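Local atomic coordinates of uroporphyrinogen III cosynthase (HemD) (Helicobacter pylori, PDB entry 3P9Z), a protein that probably catalyses the cyclisation of the linear tetrapyrrole hydroxymethylbilane to the macrocyclic uroporphyrinogen III, a step of porphyrin and heme biosynthesis. Residues T44-N47 against A48-L52; K79-D83 against H84-V88. All blocks are in the same frame, centred on the assembly; numbering follows the deposited sequence.

Contact 1. Residues T44-N47 against A48-L52; sequences TSKN and AVFSL
Lys46 O is met by two groups of Phe50, its amide and its ring. Phe50 N donates to it over 3.0 Å, while the ring of the same residue lays one face over the oxygen, CD2 of Phe50 standing 3.3 Å from Lys46 O. The lysine adds its own methylenes: CG of Lys46 touches CE2 of Phe50 at 3.7 Å. This follows from its first torsion (chi1 69°), which sets CG between the backbone N and the carbonyl carbon before the extended chain carries NZ away. OD1 of Asn47 lies at the ring edge, near its plane and nearest CD2 of Phe50, with the amide turned 66° from the ring.

These side chains belong to the first turns of helix 46-55, which Ser45 caps in a worked example of N-capping. The OG of Ser45 accepts from Asn47 N at 2.9 Å with a nearly straight bond, occupying an amide hydrogen that has no preceding helical carbonyl. Asn47 ND2 adds a weak bond to the same OG, and Ala48 N a weak one to Ser45 O. One step on, Ser51 N donates to Asn47 O at 3.0 Å. Ser51 OG turns instead to Val141 O, linking the helix to strand 135-146.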
# COMPACT_ATOMS: atom_id res chain seq x y z
N THR A 44 -6.36 -6.26 -3.25
CA THR A 44 -5.50 -6.35 -2.07
C THR A 44 -5.19 -4.96 -1.52
O THR A 44 -4.77 -4.83 -0.39
CB THR A 44 -4.16 -7.02 -2.39
OG1 THR A 44 -3.53 -6.31 -3.46
CG2 THR A 44 -4.34 -8.46 -2.79
N SER A 45 -5.40 -3.91 -2.32
CA SER A 45 -5.11 -2.53 -1.89
C SER A 45 -6.24 -1.56 -2.22
O SER A 45 -6.90 -1.68 -3.26
CB SER A 45 -3.82 -2.04 -2.55
OG SER A 45 -3.67 -0.64 -2.38
N LYS A 46 -6.46 -0.57 -1.36
CA LYS A 46 -7.37 0.52 -1.67
C LYS A 46 -6.93 1.32 -2.92
O LYS A 46 -7.74 1.98 -3.58
CB LYS A 46 -7.55 1.43 -0.46
CG LYS A 46 -6.30 2.24 -0.08
CD LYS A 46 -6.49 2.92 1.29
CE LYS A 46 -5.23 3.65 1.74
NZ LYS A 46 -5.48 4.31 3.04
N ASN A 47 -5.64 1.26 -3.24
CA ASN A 47 -5.12 2.04 -4.36
C ASN A 47 -5.61 1.57 -5.72
O ASN A 47 -5.73 2.37 -6.66
CB ASN A 47 -3.59 2.10 -4.29
CG ASN A 47 -3.11 2.91 -3.10
OD1 ASN A 47 -3.44 4.09 -2.98
ND2 ASN A 47 -2.36 2.28 -2.21
N ALA A 48 -5.92 0.28 -5.81
CA ALA A 48 -6.55 -0.29 -7.00
C ALA A 48 -8.00 0.19 -7.12
O ALA A 48 -8.48 0.43 -8.23
CB ALA A 48 -6.48 -1.82 -6.99
N VAL A 49 -8.69 0.36 -5.99
CA VAL A 49 -10.04 0.95 -6.02
C VAL A 49 -9.99 2.41 -6.51
O VAL A 49 -10.75 2.80 -7.42
CB VAL A 49 -10.77 0.85 -4.65
CG1 VAL A 49 -12.21 1.36 -4.75
CG2 VAL A 49 -10.75 -0.61 -4.12
N PHE A 50 -9.10 3.21 -5.92
CA PHE A 50 -8.97 4.63 -6.29
C PHE A 50 -8.59 4.82 -7.75
O PHE A 50 -9.04 5.75 -8.40
CB PHE A 50 -7.96 5.34 -5.41
CG PHE A 50 -8.35 5.40 -3.97
CD1 PHE A 50 -9.68 5.63 -3.61
CD2 PHE A 50 -7.39 5.24 -2.97
CE1 PHE A 50 -10.05 5.69 -2.27
CE2 PHE A 50 -7.75 5.30 -1.62
CZ PHE A 50 -9.08 5.51 -1.26
N SER A 51 -7.74 3.93 -8.25
CA SER A 51 -7.35 3.92 -9.64
C SER A 51 -8.57 3.75 -10.54
O SER A 51 -8.73 4.50 -11.50
CB SER A 51 -6.35 2.79 -9.91
OG SER A 51 -5.98 2.77 -11.29
N LEU A 52 -9.42 2.77 -10.25
CA LEU A 52 -10.64 2.53 -11.05
C LEU A 52 -11.57 3.74 -11.05
O LEU A 52 -12.00 4.21 -12.10
CB LEU A 52 -11.38 1.27 -10.58
CG LEU A 52 -10.70 -0.09 -10.78
CD1 LEU A 52 -11.59 -1.17 -10.21
CD2 LEU A 52 -10.39 -0.36 -12.26

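Contact 2. Residues K79-D83 against H84-V88; sequences KTLQD and HHFKV
A Schellman motif ends helix 75-83 here, and residues 84-88 fold back over the last helical turn before the chain moves on beside strand 70-72. Its two defining bonds run from Phe86 N to Leu81 O, at 3.1 Å, and from His85 N to Gln82 O, the latter weak. His85, the C-prime residue, makes the reversal possible with its positive phi of 73°.

Leu81 O is the doubly used acceptor. Besides Phe86 N it takes His84 N at 3.2 Å, and the two donors come from opposite faces of the carbonyl plane; His84 N also makes a weak bond to Thr80 O. That last oxygen lies in the plane of the His84 imidazole, at its edge, 3.2 Å from CD2 of His84. A water donates to both Gln82 O and Phe86 O, joining the final turn to the returning segment.

The apolar side of the motif is the hydrophobic contact that commonly accompanies it. CD2 of Leu81 sits over a face of the Phe86 ring, 4.0 Å from its centroid, in a CH-pi contact. Phe86 keeps CG beside its backbone N (chi1 -76°), and this sets the ring face against that methyl group. Farther along, CG2 of Val88 is 3.9 Å from Leu81 CB and 3.6 Å from Gln82 NE2; the glutamine chain, bent at chi2 (84°), crosses the valine at about a right angle.

Leu81 continues onto Ala70 and Ala72 of strand 70-72, whereas Phe86 touches Val49 of helix 46-55 and Leu62 and Gln66 of helix 60-66.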
# COMPACT_ATOMS: atom_id res chain seq x y z
N LYS A 79 -13.78 -2.06 3.40
CA LYS A 79 -14.45 -0.79 3.72
C LYS A 79 -14.33 0.24 2.59
O LYS A 79 -15.30 0.92 2.25
CB LYS A 79 -13.94 -0.22 5.04
CG LYS A 79 -14.58 1.12 5.45
CD LYS A 79 -13.63 2.30 5.21
CE LYS A 79 -14.10 3.58 5.93
NZ LYS A 79 -14.65 3.33 7.29
N THR A 80 -13.15 0.34 1.99
CA THR A 80 -12.95 1.26 0.86
C THR A 80 -13.87 0.93 -0.32
O THR A 80 -14.47 1.82 -0.93
CB THR A 80 -11.48 1.30 0.41
OG1 THR A 80 -10.68 1.77 1.49
CG2 THR A 80 -11.28 2.23 -0.79
N LEU A 81 -13.97 -0.36 -0.65
CA LEU A 81 -14.89 -0.81 -1.68
C LEU A 81 -16.33 -0.45 -1.34
O LEU A 81 -17.06 0.10 -2.17
CB LEU A 81 -14.77 -2.32 -1.85
CG LEU A 81 -13.57 -2.78 -2.66
CD1 LEU A 81 -13.29 -4.26 -2.37
CD2 LEU A 81 -13.79 -2.50 -4.16
N GLN A 82 -16.70 -0.73 -0.09
CA GLN A 82 -18.04 -0.49 0.42
C GLN A 82 -18.38 1.00 0.35
O GLN A 82 -19.43 1.39 -0.17
CB GLN A 82 -18.12 -1.01 1.86
CG GLN A 82 -19.41 -0.71 2.61
CD GLN A 82 -20.54 -1.71 2.34
OE1 GLN A 82 -21.44 -1.86 3.17
NE2 GLN A 82 -20.50 -2.39 1.20
N ASP A 83 -17.47 1.82 0.86
CA ASP A 83 -17.63 3.27 0.88
C ASP A 83 -17.74 3.89 -0.51
O ASP A 83 -18.33 4.94 -0.67
CB ASP A 83 -16.48 3.91 1.65
CG ASP A 83 -16.67 3.84 3.16
OD1 ASP A 83 -17.68 3.29 3.62
OD2 ASP A 83 -15.80 4.35 3.89
N HIS A 84 -17.17 3.24 -1.52
CA HIS A 84 -17.19 3.82 -2.86
C HIS A 84 -18.12 3.13 -3.85
O HIS A 84 -17.87 3.15 -5.05
CB HIS A 84 -15.76 4.00 -3.39
CG HIS A 84 -14.99 5.05 -2.65
ND1 HIS A 84 -15.08 6.39 -2.93
CD2 HIS A 84 -14.13 4.94 -1.60
CE1 HIS A 84 -14.30 7.07 -2.11
NE2 HIS A 84 -13.72 6.22 -1.29
N HIS A 85 -19.19 2.52 -3.33
CA HIS A 85 -20.32 2.02 -4.14
C HIS A 85 -20.04 0.75 -4.97
O HIS A 85 -20.75 0.46 -5.93
CB HIS A 85 -20.91 3.15 -5.00
CG HIS A 85 -21.25 4.38 -4.20
ND1 HIS A 85 -20.95 5.66 -4.63
CD2 HIS A 85 -21.82 4.52 -2.98
CE1 HIS A 85 -21.34 6.53 -3.72
NE2 HIS A 85 -21.87 5.87 -2.71
N PHE A 86 -19.02 -0.00 -4.59
CA PHE A 86 -18.80 -1.30 -5.21
C PHE A 86 -19.72 -2.30 -4.52
O PHE A 86 -20.17 -2.07 -3.40
CB PHE A 86 -17.33 -1.71 -5.11
CG PHE A 86 -16.44 -0.98 -6.08
CD1 PHE A 86 -16.04 0.33 -5.84
CD2 PHE A 86 -16.02 -1.60 -7.25
CE1 PHE A 86 -15.22 1.00 -6.74
CE2 PHE A 86 -15.19 -0.94 -8.16
CZ PHE A 86 -14.80 0.36 -7.92
N LYS A 87 -20.03 -3.37 -5.24
CA LYS A 87 -20.78 -4.50 -4.71
C LYS A 87 -19.86 -5.45 -3.92
O LYS A 87 -19.11 -6.25 -4.50
CB LYS A 87 -21.46 -5.24 -5.86
CG LYS A 87 -22.27 -6.45 -5.41
CD LYS A 87 -22.86 -7.18 -6.61
CE LYS A 87 -24.13 -6.50 -7.10
NZ LYS A 87 -24.46 -6.96 -8.48
N VAL A 88 -19.92 -5.39 -2.60
CA VAL A 88 -19.05 -6.24 -1.78
C VAL A 88 -19.70 -7.60 -1.52
O VAL A 88 -20.80 -7.68 -0.99
CB VAL A 88 -18.68 -5.54 -0.45
CG1 VAL A 88 -17.73 -6.39 0.35
CG2 VAL A 88 -18.07 -4.15 -0.73
O HOH W 1 -21.21 -0.26 -1.91

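Overall arrangement
Contact 1 starts a helix and contact 2 ends one, so together they illustrate one way of closing each end of a helix, an N-cap serine and a Schellman motif, in a single alpha/beta domain. Their centres lie 11 Å apart, and they touch through side chains. Val49 is the main joint: its CG2 meets Leu81 CD2 at 3.6 Å, and its CG1 meets Phe86 CE1 at 3.6 Å. At the flank, Phe50 CE1 approaches His84 NE2 to 3.8 Å. A malonate ion, probably from the crystallisation liquor, lies about 5 Å from the side chain of Ser45 and is hydrogen-bonded by Thr44 OG1; it may mark a pocket beside contact 1.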